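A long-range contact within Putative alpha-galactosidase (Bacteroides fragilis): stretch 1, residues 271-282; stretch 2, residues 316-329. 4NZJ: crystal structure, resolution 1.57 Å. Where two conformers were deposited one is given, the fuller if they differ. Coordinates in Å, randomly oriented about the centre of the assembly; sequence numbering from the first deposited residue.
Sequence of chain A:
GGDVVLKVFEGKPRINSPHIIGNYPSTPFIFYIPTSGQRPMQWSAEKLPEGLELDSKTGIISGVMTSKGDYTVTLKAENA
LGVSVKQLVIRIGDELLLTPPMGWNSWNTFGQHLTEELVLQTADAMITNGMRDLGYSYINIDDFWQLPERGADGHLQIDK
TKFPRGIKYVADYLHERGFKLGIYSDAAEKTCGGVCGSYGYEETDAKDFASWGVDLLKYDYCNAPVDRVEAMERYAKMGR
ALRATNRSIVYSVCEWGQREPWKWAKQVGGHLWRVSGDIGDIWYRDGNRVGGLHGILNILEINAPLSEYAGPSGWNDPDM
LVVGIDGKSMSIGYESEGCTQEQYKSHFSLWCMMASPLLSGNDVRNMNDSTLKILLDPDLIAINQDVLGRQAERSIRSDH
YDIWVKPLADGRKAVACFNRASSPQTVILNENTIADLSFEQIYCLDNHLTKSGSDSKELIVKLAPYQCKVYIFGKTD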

ATOM      1  N   HIS A 271      -3.233   3.802 -11.238  1.00 16.28           N
ATOM      2  CA  HIS A 271      -3.426   2.584 -10.454  1.00 16.02           C
ATOM      3  C   HIS A 271      -3.910   2.866  -9.041  1.00 16.22           C
ATOM      4  O   HIS A 271      -4.397   1.970  -8.354  1.00 16.98           O
ATOM      5  CB  HIS A 271      -2.138   1.779 -10.417  1.00 16.40           C
ATOM      6  CG  HIS A 271      -1.645   1.420 -11.777  1.00 17.38           C
ATOM      7  ND1 HIS A 271      -0.592   2.067 -12.382  1.00 19.09           N
ATOM      8  CD2 HIS A 271      -2.112   0.533 -12.685  1.00 18.24           C
ATOM      9  CE1 HIS A 271      -0.408   1.571 -13.591  1.00 19.21           C
ATOM     10  NE2 HIS A 271      -1.323   0.643 -13.802  1.00 19.31           N
ATOM     11  N   LEU A 272      -3.773   4.114  -8.615  1.00 16.11           N
ATOM     12  CA  LEU A 272      -4.330   4.578  -7.354  1.00 16.03           C
ATOM     13  C   LEU A 272      -4.513   6.077  -7.465  1.00 16.20           C
ATOM     14  O   LEU A 272      -3.831   6.733  -8.255  1.00 17.05           O
ATOM     15  CB  LEU A 272      -3.436   4.239  -6.160  1.00 16.86           C
ATOM     16  CG  LEU A 272      -1.988   4.755  -6.112  1.00 17.03           C
ATOM     17  CD1 LEU A 272      -1.445   4.756  -4.695  1.00 19.02           C
ATOM     18  CD2 LEU A 272      -1.074   3.929  -7.010  1.00 19.06           C
ATOM     19  N   TRP A 273      -5.438   6.615  -6.684  1.00 16.10           N
ATOM     20  CA  TRP A 273      -5.752   8.033  -6.750  1.00 15.89           C
ATOM     21  C   TRP A 273      -6.167   8.541  -5.380  1.00 15.67           C
ATOM     22  O   TRP A 273      -6.947   7.908  -4.677  1.00 15.89           O
ATOM     23  CB  TRP A 273      -6.870   8.300  -7.762  1.00 15.58           C
ATOM     24  CG  TRP A 273      -7.998   7.341  -7.627  1.00 16.84           C
ATOM     25  CD1 TRP A 273      -9.069   7.438  -6.780  1.00 17.90           C
ATOM     26  CD2 TRP A 273      -8.154   6.109  -8.334  1.00 16.81           C
ATOM     27  NE1 TRP A 273      -9.884   6.345  -6.924  1.00 17.09           N
ATOM     28  CE2 TRP A 273      -9.347   5.511  -7.872  1.00 17.67           C
ATOM     29  CE3 TRP A 273      -7.403   5.452  -9.316  1.00 18.11           C
ATOM     30  CZ2 TRP A 273      -9.809   4.290  -8.367  1.00 18.81           C
ATOM     31  CZ3 TRP A 273      -7.861   4.235  -9.805  1.00 18.86           C
ATOM     32  CH2 TRP A 273      -9.056   3.669  -9.331  1.00 18.07           C
ATOM     33  N   ARG A 274      -5.628   9.693  -5.006  1.00 16.09           N
ATOM     34  CA  ARG A 274      -5.988  10.317  -3.748  1.00 16.94           C
ATOM     35  C   ARG A 274      -7.463  10.729  -3.771  1.00 16.80           C
ATOM     36  O   ARG A 274      -7.943  11.320  -4.742  1.00 17.13           O
ATOM     37  CB  ARG A 274      -5.060  11.501  -3.474  1.00 16.65           C
ATOM     38  CG  ARG A 274      -3.648  11.073  -3.070  1.00 17.19           C
ATOM     39  CD  ARG A 274      -3.561  10.714  -1.591  1.00 17.69           C
ATOM     40  NE  ARG A 274      -3.946  11.895  -0.836  1.00 17.79           N
ATOM     41  CZ  ARG A 274      -3.157  12.947  -0.605  1.00 18.94           C
ATOM     42  NH1 ARG A 274      -1.874  12.946  -0.962  1.00 19.59           N
ATOM     43  NH2 ARG A 274      -3.660  13.998   0.019  1.00 20.13           N
ATOM     44  N   VAL A 275      -8.182  10.400  -2.704  1.00 18.14           N
ATOM     45  CA  VAL A 275      -9.602  10.729  -2.593  1.00 17.74           C
ATOM     46  C   VAL A 275      -9.865  11.965  -1.738  1.00 18.03           C
ATOM     47  O   VAL A 275     -11.000  12.421  -1.659  1.00 18.08           O
ATOM     48  CB  VAL A 275     -10.445   9.549  -2.042  1.00 17.84           C
ATOM     49  CG1 VAL A 275     -10.350   8.354  -2.974  1.00 19.03           C
ATOM     50  CG2 VAL A 275     -10.040   9.173  -0.623  1.00 18.19           C
ATOM     51  N   SER A 276      -8.814  12.517  -1.134  1.00 18.40           N
ATOM     52  CA  SER A 276      -8.957  13.603  -0.180  1.00 19.07           C
ATOM     53  C   SER A 276      -7.715  14.464  -0.097  1.00 18.51           C
ATOM     54  O   SER A 276      -6.666  14.125  -0.641  1.00 17.63           O
ATOM     55  CB  SER A 276      -9.224  13.030   1.211  1.00 20.19           C
ATOM     56  OG  SER A 276      -8.042  12.455   1.771  1.00 21.60           O
ATOM     57  N   GLY A 277      -7.852  15.566   0.631  1.00 20.57           N
ATOM     58  CA  GLY A 277      -6.705  16.358   1.042  1.00 21.22           C
ATOM     59  C   GLY A 277      -5.827  15.565   1.992  1.00 20.23           C
ATOM     60  O   GLY A 277      -6.182  14.459   2.422  1.00 20.06           O
ATOM     61  N   ASP A 278      -4.688  16.152   2.336  1.00 19.87           N
ATOM     62  CA  ASP A 278      -3.661  15.465   3.101  1.00 19.51           C
ATOM     63  C   ASP A 278      -4.137  15.053   4.485  1.00 18.22           C
ATOM     64  O   ASP A 278      -4.842  15.802   5.157  1.00 18.83           O
ATOM     65  CB  ASP A 278      -2.427  16.361   3.252  1.00 21.78           C
ATOM     66  CG  ASP A 278      -1.711  16.621   1.937  1.00 24.24           C
ATOM     67  OD1 ASP A 278      -2.016  15.970   0.913  1.00 24.52           O
ATOM     68  OD2 ASP A 278      -0.813  17.492   1.939  1.00 27.02           O
ATOM     69  N   ILE A 279      -3.731  13.850   4.892  1.00 18.70           N
ATOM     70  CA  ILE A 279      -3.998  13.338   6.228  1.00 18.59           C
ATOM     71  C   ILE A 279      -3.019  13.955   7.224  1.00 19.66           C
ATOM     72  O   ILE A 279      -1.860  14.209   6.897  1.00 20.73           O
ATOM     73  CB  ILE A 279      -3.900  11.793   6.270  1.00 19.59           C
ATOM     74  CG1 ILE A 279      -4.534  11.248   7.552  1.00 21.40           C
ATOM     75  CG2 ILE A 279      -2.460  11.305   6.115  1.00 21.15           C
ATOM     76  CD1 ILE A 279      -4.756   9.747   7.518  1.00 20.79           C
ATOM     77  N   GLY A 280      -3.517  14.225   8.419  1.00 19.68           N
ATOM     78  CA  GLY A 280      -2.688  14.626   9.534  1.00 21.42           C
ATOM     79  C   GLY A 280      -2.587  13.511  10.559  1.00 22.60           C
ATOM     80  O   GLY A 280      -3.389  12.569  10.564  1.00 21.51           O
ATOM     81  N   ASP A 281      -1.592  13.628  11.431  1.00 21.82           N
ATOM     82  CA  ASP A 281      -1.421  12.713  12.553  1.00 21.84           C
ATOM     83  C   ASP A 281      -2.375  13.154  13.663  1.00 21.79           C
ATOM     84  O   ASP A 281      -1.975  13.716  14.684  1.00 21.96           O
ATOM     85  CB  ASP A 281       0.051  12.745  12.991  1.00 23.09           C
ATOM     86  CG  ASP A 281       0.356  11.816  14.151  1.00 26.28           C
ATOM     87  OD1 ASP A 281      -0.394  10.846  14.376  1.00 23.63           O
ATOM     88  OD2 ASP A 281       1.373  12.076  14.838  1.00 28.06           O
ATOM     89  N   ILE A 282      -3.664  12.903  13.437  1.00 21.72           N
ATOM     90  CA  ILE A 282      -4.721  13.412  14.292  1.00 22.40           C
ATOM     91  C   ILE A 282      -6.007  12.613  14.032  1.00 20.79           C
ATOM     92  O   ILE A 282      -6.260  12.180  12.908  1.00 20.68           O
ATOM     93  CB  ILE A 282      -4.924  14.933  14.074  1.00 25.41           C
ATOM     94  CG1 ILE A 282      -5.884  15.512  15.109  1.00 27.50           C
ATOM     95  CG2 ILE A 282      -5.386  15.226  12.652  1.00 25.15           C
ATOM     96  CD1 ILE A 282      -5.834  17.024  15.218  1.00 29.90           C
ATOM     97  N   ASN A 316      -8.614   3.291  -4.327  1.00 15.76           N
ATOM     98  CA  ASN A 316      -8.833   4.561  -3.649  1.00 15.88           C
ATOM     99  C   ASN A 316      -7.716   4.753  -2.628  1.00 15.65           C
ATOM    100  O   ASN A 316      -7.469   3.870  -1.805  1.00 17.18           O
ATOM    101  CB  ASN A 316     -10.174   4.585  -2.921  1.00 15.96           C
ATOM    102  CG  ASN A 316     -11.366   4.637  -3.864  1.00 16.68           C
ATOM    103  OD1 ASN A 316     -11.427   5.470  -4.771  1.00 17.90           O
ATOM    104  ND2 ASN A 316     -12.345   3.765  -3.627  1.00 17.01           N
ATOM    105  N   ASP A 317      -7.067   5.911  -2.668  1.00 16.01           N
ATOM    106  CA  ASP A 317      -5.924   6.199  -1.800  1.00 16.52           C
ATOM    107  C   ASP A 317      -6.330   7.215  -0.725  1.00 16.34           C
ATOM    108  O   ASP A 317      -6.501   8.394  -1.021  1.00 16.96           O
ATOM    109  CB  ASP A 317      -4.775   6.715  -2.667  1.00 17.28           C
ATOM    110  CG  ASP A 317      -3.512   7.033  -1.885  1.00 20.54           C
ATOM    111  OD1 ASP A 317      -3.451   6.820  -0.650  1.00 20.06           O
ATOM    112  OD2 ASP A 317      -2.556   7.519  -2.537  1.00 20.07           O
ATOM    113  N   PRO A 318      -6.487   6.764   0.532  1.00 17.27           N
ATOM    114  CA  PRO A 318      -6.852   7.653   1.632  1.00 17.54           C
ATOM    115  C   PRO A 318      -5.635   8.296   2.321  1.00 17.88           C
ATOM    116  O   PRO A 318      -5.744   8.769   3.457  1.00 20.39           O
ATOM    117  CB  PRO A 318      -7.586   6.716   2.591  1.00 18.94           C
ATOM    118  CG  PRO A 318      -6.941   5.391   2.379  1.00 20.57           C
ATOM    119  CD  PRO A 318      -6.360   5.369   0.991  1.00 18.45           C
ATOM    120  N   ASP A 319      -4.504   8.306   1.625  1.00 18.03           N
ATOM    121  CA  ASP A 319      -3.258   8.914   2.082  1.00 17.99           C
ATOM    122  C   ASP A 319      -2.511   7.996   3.067  1.00 18.94           C
ATOM    123  O   ASP A 319      -2.928   6.864   3.347  1.00 19.02           O
ATOM    124  CB  ASP A 319      -3.474  10.346   2.628  1.00 19.12           C
ATOM    125  CG  ASP A 319      -2.234  11.256   2.467  1.00 21.35           C
ATOM    126  OD1 ASP A 319      -1.161  10.779   2.021  1.00 20.80           O
ATOM    127  OD2 ASP A 319      -2.328  12.459   2.811  1.00 19.87           O
HETATM  128  N   MSE A 320      -1.386   8.516   3.546  1.00 19.88           N
HETATM  129  CA  MSE A 320      -0.415   7.715   4.286  0.80 19.37           C
HETATM  130  C   MSE A 320      -0.906   7.141   5.591  1.00 19.66           C
HETATM  131  O   MSE A 320      -1.842   7.634   6.210  1.00 19.14           O
HETATM  132  CB  MSE A 320       0.815   8.574   4.559  0.80 19.67           C
HETATM  133  CG  MSE A 320       0.471   9.820   5.363  0.80 21.45           C
HETATM  134 SE   MSE A 320       2.146  10.615   5.995  0.60 27.23          SE
HETATM  135  CE  MSE A 320       1.406  12.171   6.951  0.80 26.21           C
ATOM    136  N   LEU A 321      -0.248   6.058   6.000  1.00 18.86           N
ATOM    137  CA  LEU A 321      -0.386   5.541   7.344  1.00 18.74           C
ATOM    138  C   LEU A 321       0.433   6.425   8.291  1.00 19.30           C
ATOM    139  O   LEU A 321       1.642   6.569   8.120  1.00 20.03           O
ATOM    140  CB  LEU A 321       0.112   4.101   7.436  1.00 18.51           C
ATOM    141  CG  LEU A 321      -0.737   3.053   6.722  1.00 18.91           C
ATOM    142  CD1 LEU A 321       0.030   1.748   6.611  1.00 17.89           C
ATOM    143  CD2 LEU A 321      -2.058   2.850   7.440  1.00 19.99           C
ATOM    144  N   VAL A 322      -0.230   7.013   9.282  1.00 19.29           N
ATOM    145  CA  VAL A 322       0.417   7.833  10.298  1.00 18.65           C
ATOM    146  C   VAL A 322       0.750   7.023  11.559  1.00 19.33           C
ATOM    147  O   VAL A 322       1.190   7.581  12.554  1.00 20.03           O
ATOM    148  CB  VAL A 322      -0.455   9.056  10.671  1.00 19.99           C
ATOM    149  CG1 VAL A 322      -0.640   9.950   9.454  1.00 21.03           C
ATOM    150  CG2 VAL A 322      -1.809   8.629  11.222  1.00 19.64           C
ATOM    151  N   VAL A 323       0.543   5.708  11.492  1.00 19.71           N
ATOM    152  CA  VAL A 323       0.834   4.791  12.593  1.00 20.44           C
ATOM    153  C   VAL A 323       2.192   5.082  13.223  1.00 21.33           C
ATOM    154  O   VAL A 323       3.218   5.039  12.550  1.00 22.12           O
ATOM    155  CB  VAL A 323       0.810   3.317  12.117  1.00 19.57           C
ATOM    156  CG1 VAL A 323       1.183   2.377  13.255  1.00 20.78           C
ATOM    157  CG2 VAL A 323      -0.556   2.964  11.544  1.00 20.12           C
ATOM    158  N   GLY A 324       2.168   5.389  14.515  1.00 22.79           N
ATOM    159  CA  GLY A 324       3.373   5.537  15.316  1.00 22.78           C
ATOM    160  C   GLY A 324       4.071   6.883  15.245  1.00 25.33           C
ATOM    161  O   GLY A 324       5.057   7.092  15.951  1.00 27.85           O
ATOM    162  N   ILE A 325       3.571   7.810  14.429  1.00 24.31           N
ATOM    163  CA  ILE A 325       4.246   9.107  14.284  1.00 26.86           C
ATOM    164  C   ILE A 325       4.290   9.837  15.630  1.00 29.47           C
ATOM    165  O   ILE A 325       5.265  10.538  15.918  1.00 33.74           O
ATOM    166  CB  ILE A 325       3.653   9.961  13.133  1.00 26.98           C
ATOM    167  CG1 ILE A 325       3.963   9.291  11.793  1.00 26.23           C
ATOM    168  CG2 ILE A 325       4.242  11.371  13.150  1.00 29.10           C
ATOM    169  CD1 ILE A 325       3.358   9.954  10.572  1.00 27.94           C
ATOM    170  N   ASP A 326       3.255   9.649  16.453  1.00 30.50           N
ATOM    171  CA  ASP A 326       3.238  10.128  17.842  0.50 34.96           C
ATOM    172  C   ASP A 326       3.462  11.631  17.969  1.00 36.71           C
ATOM    173  O   ASP A 326       4.059  12.107  18.944  1.00 37.89           O
ATOM    174  CB  ASP A 326       4.268   9.374  18.697  0.50 36.57           C
ATOM    175  CG  ASP A 326       3.818   7.987  19.041  0.50 38.70           C
ATOM    176  OD1 ASP A 326       3.098   7.390  18.222  0.50 38.99           O
ATOM    177  OD2 ASP A 326       4.179   7.491  20.131  0.50 43.34           O
ATOM    178  N   GLY A 327       2.972  12.384  16.988  1.00 38.08           N
ATOM    179  CA  GLY A 327       3.077  13.838  17.000  1.00 42.88           C
ATOM    180  C   GLY A 327       4.493  14.352  16.825  1.00 47.90           C
ATOM    181  O   GLY A 327       4.784  15.495  17.176  1.00 48.38           O
ATOM    182  N   LYS A 328       5.370  13.515  16.270  1.00 50.99           N
ATOM    183  CA  LYS A 328       6.783  13.854  16.126  1.00 55.29           C
ATOM    184  C   LYS A 328       6.968  14.876  15.009  1.00 60.79           C
ATOM    185  O   LYS A 328       7.489  15.969  15.247  1.00 63.07           O
ATOM    186  CB  LYS A 328       7.613  12.594  15.853  1.00 53.59           C
ATOM    187  CG  LYS A 328       9.114  12.827  15.790  1.00 56.88           C
ATOM    188  N   SER A 329       6.533  14.520  13.801  1.00 65.15           N
ATOM    189  CA  SER A 329       6.646  15.395  12.626  1.00 73.71           C
ATOM    190  C   SER A 329       8.105  15.756  12.297  1.00 77.77           C
ATOM    191  O   SER A 329       9.039  15.207  12.888  1.00 74.99           O
ATOM    192  CB  SER A 329       5.812  16.666  12.829  1.00 76.58           C
TER
HETATM  193  O   HOH W   1      -6.439  10.945  -0.027  1.00 17.99           O
HETATM  194  O   HOH W   2      -0.032  10.747  -1.035  1.00 36.28           O
HETATM  195  O   HOH W   3      -0.287  13.858   4.488  1.00 34.31           O

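Strand 272-274 runs parallel to the end of a strand at 316-317, opening a contact that continues through loops and buries 809 Å² in total. Asn 316 pairs with Trp 273, their side chains on the same face of the sheet; the indole NE1 of Trp 273 donates to OD1 of Asn 316 (2.8 Å), which lies at the ring edge, where the N-H points. Asp 317 pairs with Arg 274 on the other face. Its backbone carries the register: N of Asp 317 donates to O of Trp 273 (2.8 Å), and O of Asp 317 accepts from N of Val 275 (3.1 Å), so one residue bonds to the neighbors on both sides of Arg 274, the usual parallel pattern. The same O takes a CA-H contact from CA of Arg 274 (3.4 Å) and a hydrogen bond from water 1, which also accepts from NE of Arg 274. The CA-to-CB bond of Pro 318 points away, yet CA of Pro 318 lies 4.2 Å from CG2 of Val 275. Asp 319, its N held by OD1 of Asp 317 (2.9 Å), receives a nearly straight hydrogen bond from N of Ile 279 to its OD2 (2.9 Å). That oxygen sits over the guanidinium face of Arg 274, 3.5 Å from NH2: a salt bridge of charges only, the oxygen lying well out of the guanidinium plane; NH2 of Arg 274 donates to OD1 of Asp 278 (2.7 Å) and O of Ser 276 (3.1 Å). Met 320, a selenomethionine, and Val 322 form an apolar patch with Ile 279, whose CG2 lies 3.4 Å from CG of Met 320 and 4.0 Å from CG1 of Val 322. Two turns, type II (Val 322 to Ile 325) and type I' (Ile 325 to Lys 328), then present N of Gly 327 to OD2 of Asp 281 (2.7 Å).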